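Local coordinates for flagellar hook associated protein type 3 FlgL (Legionella pneumophila subsp. pneumophila, PDB 5YTI), which probably serves as a structural junction protein of the bacterial flagellum, joining hook to filament as a member of the flagellin family, at residues A[76-81]-A[341-345]; A[179-183]-A[337-341]. Numbering follows the deposited sequence.

Interaction 1: A[76-81]-A[341-345]; sequences EEGILS and VQSDL
Two long alpha-helices run almost antiparallel here: residues 76-81 and 341-345 have axes 10.5 Å apart at closest approach, with 163° between their N-to-C directions. Glu77 lies opposite Gln342, their CA atoms 6.7 Å apart. Gln342, which loses 71 Å² to the other helix, reaches across in an m, t conformation and donates a weak hydrogen bond from NE2 to Glu77 OE2 at 2.9 Å, with an N-H...O angle of 127°. Glu77, with 66 Å² covered, bends back at chi2 (t, p) to meet it; its OE1 stands 3.9 Å from Leu345 CD1. Leu345 (t, t; 68 Å² covered) points toward the partner helix, its CD1 4.3 Å from Leu80 CD1 and 3.5 Å from Glu76 OE1. Leu80 (m, t) completes the apolar layer, its CD1 packing on Val341 CG1 at 3.5 Å. Buried leucine and valine side chains bordered by a partly exposed polar pair are characteristic of an antiparallel helical bundle, in which flagellin-type proteins join N- and C-terminal helices. The contact joins helix 49-96 to helix 316-374, while Val182 of the short helix 179-184 touches Leu80, and Met135 and Phe136 from a loop lie against Glu76.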
ATOM      1  N   GLU A  76      20.442  -5.714   8.551  1.00 92.67           N
ATOM      2  CA  GLU A  76      19.173  -5.139   8.094  1.00 90.16           C
ATOM      3  C   GLU A  76      18.009  -5.334   9.106  1.00 91.11           C
ATOM      4  O   GLU A  76      17.151  -4.484   9.212  1.00 90.72           O
ATOM      5  CB  GLU A  76      18.800  -5.728   6.725  1.00 87.83           C
ATOM      6  CG  GLU A  76      17.700  -4.961   6.007  1.00 88.86           C
ATOM      7  CD  GLU A  76      16.935  -5.775   4.967  1.00 88.22           C
ATOM      8  OE1 GLU A  76      15.689  -5.789   5.034  1.00 85.56           O
ATOM      9  OE2 GLU A  76      17.567  -6.380   4.069  1.00 93.25           O
ATOM     10  N   GLU A  77      17.961  -6.445   9.835  1.00 93.62           N
ATOM     11  CA  GLU A  77      16.921  -6.616  10.835  1.00 95.81           C
ATOM     12  C   GLU A  77      17.056  -5.469  11.826  1.00 95.83           C
ATOM     13  O   GLU A  77      16.066  -4.874  12.219  1.00 97.80           O
ATOM     14  CB  GLU A  77      17.018  -7.994  11.520  1.00100.43           C
ATOM     15  CG  GLU A  77      16.054  -8.239  12.693  1.00107.86           C
ATOM     16  CD  GLU A  77      14.552  -8.022  12.368  1.00111.59           C
ATOM     17  OE1 GLU A  77      14.044  -8.488  11.325  1.00111.02           O
ATOM     18  OE2 GLU A  77      13.848  -7.395  13.185  1.00113.18           O
ATOM     19  N   GLY A  78      18.292  -5.116  12.172  1.00 97.90           N
ATOM     20  CA  GLY A  78      18.572  -4.132  13.236  1.00 97.53           C
ATOM     21  C   GLY A  78      18.284  -2.685  12.882  1.00 96.46           C
ATOM     22  O   GLY A  78      17.941  -1.877  13.756  1.00 95.30           O
ATOM     23  N   ILE A  79      18.443  -2.362  11.597  1.00 92.36           N
ATOM     24  CA  ILE A  79      18.061  -1.062  11.066  1.00 88.19           C
ATOM     25  C   ILE A  79      16.538  -0.942  10.998  1.00 85.59           C
ATOM     26  O   ILE A  79      15.973   0.035  11.484  1.00 86.39           O
ATOM     27  CB  ILE A  79      18.687  -0.807   9.684  1.00 86.90           C
ATOM     28  CG1 ILE A  79      20.222  -0.696   9.811  1.00 87.57           C
ATOM     29  CG2 ILE A  79      18.090   0.442   9.041  1.00 84.99           C
ATOM     30  CD1 ILE A  79      20.719   0.473  10.652  1.00 87.93           C
ATOM     31  N   LEU A  80      15.871  -1.934  10.425  1.00 82.16           N
ATOM     32  CA  LEU A  80      14.420  -1.986  10.486  1.00 81.30           C
ATOM     33  C   LEU A  80      13.938  -1.935  11.928  1.00 82.20           C
ATOM     34  O   LEU A  80      13.027  -1.177  12.241  1.00 83.80           O
ATOM     35  CB  LEU A  80      13.876  -3.230   9.794  1.00 80.27           C
ATOM     36  CG  LEU A  80      13.976  -3.172   8.273  1.00 81.01           C
ATOM     37  CD1 LEU A  80      13.168  -4.281   7.634  1.00 82.79           C
ATOM     38  CD2 LEU A  80      13.494  -1.856   7.689  1.00 80.79           C
ATOM     39  N   SER A  81      14.557  -2.716  12.807  1.00 83.40           N
ATOM     40  CA  SER A  81      14.233  -2.710  14.257  1.00 84.12           C
ATOM     41  C   SER A  81      14.315  -1.303  14.921  1.00 82.85           C
ATOM     42  O   SER A  81      13.407  -0.893  15.683  1.00 76.85           O
ATOM     43  CB  SER A  81      15.172  -3.701  14.946  1.00 86.05           C
ATOM     44  OG  SER A  81      15.152  -3.609  16.351  1.00 88.75           O
ATOM     45  N   VAL A 341       7.803  -6.586   6.458  1.00 79.44           N
ATOM     46  CA  VAL A 341       9.150  -6.710   5.913  1.00 77.87           C
ATOM     47  C   VAL A 341      10.006  -7.489   6.894  1.00 77.25           C
ATOM     48  O   VAL A 341      10.757  -8.327   6.480  1.00 79.48           O
ATOM     49  CB  VAL A 341       9.804  -5.357   5.583  1.00 77.64           C
ATOM     50  CG1 VAL A 341      11.216  -5.554   5.088  1.00 78.53           C
ATOM     51  CG2 VAL A 341       9.018  -4.616   4.511  1.00 77.23           C
ATOM     52  N   GLN A 342       9.876  -7.245   8.187  1.00 77.18           N
ATOM     53  CA  GLN A 342      10.608  -8.049   9.184  1.00 78.20           C
ATOM     54  C   GLN A 342      10.201  -9.504   9.145  1.00 79.43           C
ATOM     55  O   GLN A 342      11.053 -10.378   9.193  1.00 79.30           O
ATOM     56  CB  GLN A 342      10.405  -7.541  10.614  1.00 77.23           C
ATOM     57  CG  GLN A 342      11.083  -6.223  10.900  1.00 76.23           C
ATOM     58  CD  GLN A 342      10.690  -5.689  12.238  1.00 75.96           C
ATOM     59  OE1 GLN A 342       9.510  -5.514  12.522  1.00 75.84           O
ATOM     60  NE2 GLN A 342      11.678  -5.416  13.074  1.00 77.62           N
ATOM     61  N   SER A 343       8.903  -9.775   9.081  1.00 81.01           N
ATOM     62  CA  SER A 343       8.457 -11.168   9.036  1.00 81.61           C
ATOM     63  C   SER A 343       9.062 -11.831   7.795  1.00 82.97           C
ATOM     64  O   SER A 343       9.540 -12.945   7.898  1.00 82.64           O
ATOM     65  CB  SER A 343       6.925 -11.293   9.074  1.00 80.32           C
ATOM     66  OG  SER A 343       6.397 -10.821  10.319  1.00 81.63           O
ATOM     67  N   ASP A 344       9.077 -11.130   6.650  1.00 83.07           N
ATOM     68  CA  ASP A 344       9.652 -11.663   5.403  1.00 83.91           C
ATOM     69  C   ASP A 344      11.129 -12.065   5.576  1.00 84.83           C
ATOM     70  O   ASP A 344      11.596 -13.081   5.055  1.00 83.25           O
ATOM     71  CB  ASP A 344       9.558 -10.643   4.252  1.00 83.51           C
ATOM     72  CG  ASP A 344       9.823 -11.281   2.883  1.00 85.94           C
ATOM     73  OD1 ASP A 344       8.934 -12.034   2.420  1.00 92.04           O
ATOM     74  OD2 ASP A 344      10.888 -11.048   2.260  1.00 84.83           O
ATOM     75  N   LEU A 345      11.840 -11.213   6.299  1.00 85.10           N
ATOM     76  CA  LEU A 345      13.255 -11.311   6.537  1.00 84.80           C
ATOM     77  C   LEU A 345      13.501 -12.516   7.465  1.00 83.92           C
ATOM     78  O   LEU A 345      14.341 -13.332   7.185  1.00 83.43           O
ATOM     79  CB  LEU A 345      13.677  -9.992   7.171  1.00 86.55           C
ATOM     80  CG  LEU A 345      15.115  -9.536   7.244  1.00 89.69           C
ATOM     81  CD1 LEU A 345      15.149  -8.056   7.601  1.00 90.39           C
ATOM     82  CD2 LEU A 345      15.825 -10.337   8.309  1.00 92.84           C
TER

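Interaction 2: A[179-183]-A[337-341]; sequences GDNVF and HILSV
The short helix 179-183, whose turn widens to a pi-type turn at 180-183, crosses residues 337-341 of a long alpha-helix at 127° between N-to-C directions, axes 10.0 Å apart at closest approach. Val182 and Ile338 set the register, with CA atoms 6.6 Å apart. His337 (chi1 t, chi2 63°) points toward the short helix and presents the edge of its ring to two backbone carbonyls: NE2 donates a very short hydrogen bond to Asn181 O at 2.5 Å, and CD2 lies 3.2 Å from Val182 O. Ile338 brings CG1 to 4.4 Å from Val182 O and also packs on Val84 and Leu87 of helix 49-96. Ser340 (chi1 p) places OG 2.8 Å from His337 O, a hydrogen bond within its helix; Ala291 O of the second subunit is a second acceptor. Val341, one turn after His337, points toward the short helix: CG1 meets Val182 CG2 at 4.2 Å, and CG2 lies 4.1 Å from Asn181 ND2. The Asn181 carboxamide has a partner elsewhere, OD1 being hydrogen-bonded to Asn293 of the second subunit. Here a histidine-to-carbonyl hydrogen bond beside a valine pair joins the short helix to the long C-terminal helix of the flagellin-like bundle.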
ATOM      1  N   GLY A 179      14.031   0.463  -0.973  1.00 81.98           N
ATOM      2  CA  GLY A 179      13.410   1.603  -0.293  1.00 80.21           C
ATOM      3  C   GLY A 179      12.010   1.889  -0.753  1.00 78.50           C
ATOM      4  O   GLY A 179      11.183   2.351   0.036  1.00 77.38           O
ATOM      5  N   ASP A 180      11.742   1.606  -2.026  1.00 77.66           N
ATOM      6  CA  ASP A 180      10.406   1.805  -2.573  1.00 78.33           C
ATOM      7  C   ASP A 180       9.439   0.871  -1.861  1.00 76.83           C
ATOM      8  O   ASP A 180       8.328   1.253  -1.526  1.00 75.46           O
ATOM      9  CB  ASP A 180      10.371   1.565  -4.082  1.00 80.18           C
ATOM     10  CG  ASP A 180      10.553   0.090  -4.440  1.00 81.79           C
ATOM     11  OD1 ASP A 180      11.615  -0.476  -4.062  1.00 83.22           O
ATOM     12  OD2 ASP A 180       9.638  -0.492  -5.081  1.00 79.76           O
ATOM     13  N   ASN A 181       9.871  -0.349  -1.578  1.00 77.05           N
ATOM     14  CA  ASN A 181       9.026  -1.236  -0.790  1.00 77.10           C
ATOM     15  C   ASN A 181       9.018  -0.874   0.692  1.00 77.18           C
ATOM     16  O   ASN A 181       7.960  -0.827   1.286  1.00 79.75           O
ATOM     17  CB  ASN A 181       9.419  -2.700  -0.961  1.00 76.84           C
ATOM     18  CG  ASN A 181       8.424  -3.626  -0.334  1.00 76.75           C
ATOM     19  OD1 ASN A 181       7.220  -3.474  -0.507  1.00 80.20           O
ATOM     20  ND2 ASN A 181       8.907  -4.553   0.438  1.00 77.04           N
ATOM     21  N   VAL A 182      10.174  -0.599   1.294  1.00 77.12           N
ATOM     22  CA  VAL A 182      10.213  -0.433   2.750  1.00 76.91           C
ATOM     23  C   VAL A 182       9.648   0.897   3.238  1.00 76.26           C
ATOM     24  O   VAL A 182       8.874   0.917   4.170  1.00 74.50           O
ATOM     25  CB  VAL A 182      11.626  -0.599   3.308  1.00 76.67           C
ATOM     26  CG1 VAL A 182      11.613  -0.354   4.801  1.00 77.56           C
ATOM     27  CG2 VAL A 182      12.153  -1.984   3.002  1.00 75.63           C
ATOM     28  N   PHE A 183      10.003   1.986   2.563  1.00 77.37           N
ATOM     29  CA  PHE A 183       9.707   3.324   3.046  1.00 77.24           C
ATOM     30  C   PHE A 183       8.706   4.153   2.255  1.00 75.82           C
ATOM     31  O   PHE A 183       8.080   5.022   2.829  1.00 75.36           O
ATOM     32  CB  PHE A 183      11.013   4.110   3.124  1.00 78.69           C
ATOM     33  CG  PHE A 183      12.012   3.527   4.081  1.00 78.07           C
ATOM     34  CD1 PHE A 183      11.925   3.787   5.421  1.00 78.68           C
ATOM     35  CD2 PHE A 183      13.048   2.738   3.624  1.00 78.88           C
ATOM     36  CE1 PHE A 183      12.846   3.251   6.305  1.00 80.82           C
ATOM     37  CE2 PHE A 183      13.978   2.196   4.494  1.00 80.32           C
ATOM     38  CZ  PHE A 183      13.882   2.454   5.840  1.00 79.86           C
ATOM     39  N   HIS A 337       3.511  -2.251   8.097  1.00 75.34           N
ATOM     40  CA  HIS A 337       4.156  -2.578   6.858  1.00 73.94           C
ATOM     41  C   HIS A 337       5.576  -3.030   7.094  1.00 73.81           C
ATOM     42  O   HIS A 337       6.078  -3.933   6.432  1.00 75.19           O
ATOM     43  CB  HIS A 337       4.156  -1.372   5.963  1.00 74.28           C
ATOM     44  CG  HIS A 337       5.052  -1.526   4.796  1.00 76.07           C
ATOM     45  ND1 HIS A 337       4.843  -2.488   3.833  1.00 78.60           N
ATOM     46  CD2 HIS A 337       6.182  -0.865   4.446  1.00 76.69           C
ATOM     47  CE1 HIS A 337       5.804  -2.397   2.928  1.00 80.78           C
ATOM     48  NE2 HIS A 337       6.634  -1.426   3.284  1.00 78.11           N
ATOM     49  N   ILE A 338       6.239  -2.392   8.033  1.00 74.67           N
ATOM     50  CA  ILE A 338       7.616  -2.740   8.336  1.00 77.77           C
ATOM     51  C   ILE A 338       7.697  -4.083   9.034  1.00 80.08           C
ATOM     52  O   ILE A 338       8.507  -4.926   8.662  1.00 83.91           O
ATOM     53  CB  ILE A 338       8.290  -1.661   9.188  1.00 77.89           C
ATOM     54  CG1 ILE A 338       8.548  -0.462   8.304  1.00 79.09           C
ATOM     55  CG2 ILE A 338       9.614  -2.132   9.747  1.00 77.05           C
ATOM     56  CD1 ILE A 338       9.292   0.600   9.050  1.00 81.44           C
ATOM     57  N   LEU A 339       6.863  -4.300  10.036  1.00 80.01           N
ATOM     58  CA  LEU A 339       6.749  -5.629  10.602  1.00 82.01           C
ATOM     59  C   LEU A 339       6.599  -6.722   9.525  1.00 82.49           C
ATOM     60  O   LEU A 339       7.078  -7.833   9.733  1.00 86.07           O
ATOM     61  CB  LEU A 339       5.576  -5.704  11.585  1.00 83.28           C
ATOM     62  CG  LEU A 339       5.339  -7.064  12.250  1.00 85.67           C
ATOM     63  CD1 LEU A 339       6.561  -7.562  13.024  1.00 88.10           C
ATOM     64  CD2 LEU A 339       4.130  -6.982  13.171  1.00 86.18           C
ATOM     65  N   SER A 340       5.939  -6.441   8.396  1.00 81.01           N
ATOM     66  CA  SER A 340       5.763  -7.486   7.385  1.00 80.05           C
ATOM     67  C   SER A 340       7.065  -7.673   6.655  1.00 80.82           C
ATOM     68  O   SER A 340       7.420  -8.792   6.290  1.00 83.68           O
ATOM     69  CB  SER A 340       4.608  -7.217   6.414  1.00 80.17           C
ATOM     70  OG  SER A 340       4.900  -6.216   5.450  1.00 79.96           O
ATOM     71  N   VAL A 341       7.803  -6.586   6.458  1.00 79.44           N
ATOM     72  CA  VAL A 341       9.150  -6.710   5.913  1.00 77.87           C
ATOM     73  C   VAL A 341      10.006  -7.489   6.894  1.00 77.25           C
ATOM     74  O   VAL A 341      10.757  -8.327   6.480  1.00 79.48           O
ATOM     75  CB  VAL A 341       9.804  -5.357   5.583  1.00 77.64           C
ATOM     76  CG1 VAL A 341      11.216  -5.554   5.088  1.00 78.53           C
ATOM     77  CG2 VAL A 341       9.018  -4.616   4.511  1.00 77.23           C
TER

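In the fold
Interactions 1 and 2 lie about 9 Å apart, centre to centre, on successive turns of helix 316-374 and share Val341, whose CG1 faces both Leu80 and Val182. The first segments touch each other directly, Leu80 CD2 packing on Val182 CG1 at 3.8 Å, so helix 49-96, helix 179-184 and helix 316-374 close round one apolar cluster. Interaction 2 is the more central, about 7 Å from the centre of the chain against about 14 Å for interaction 1. Both also adjoin the second subunit: Ser343 hydrogen-bonds to its Asn223, and Asp180 forms a salt bridge with its Arg185, placing the cluster beside the interface between chains.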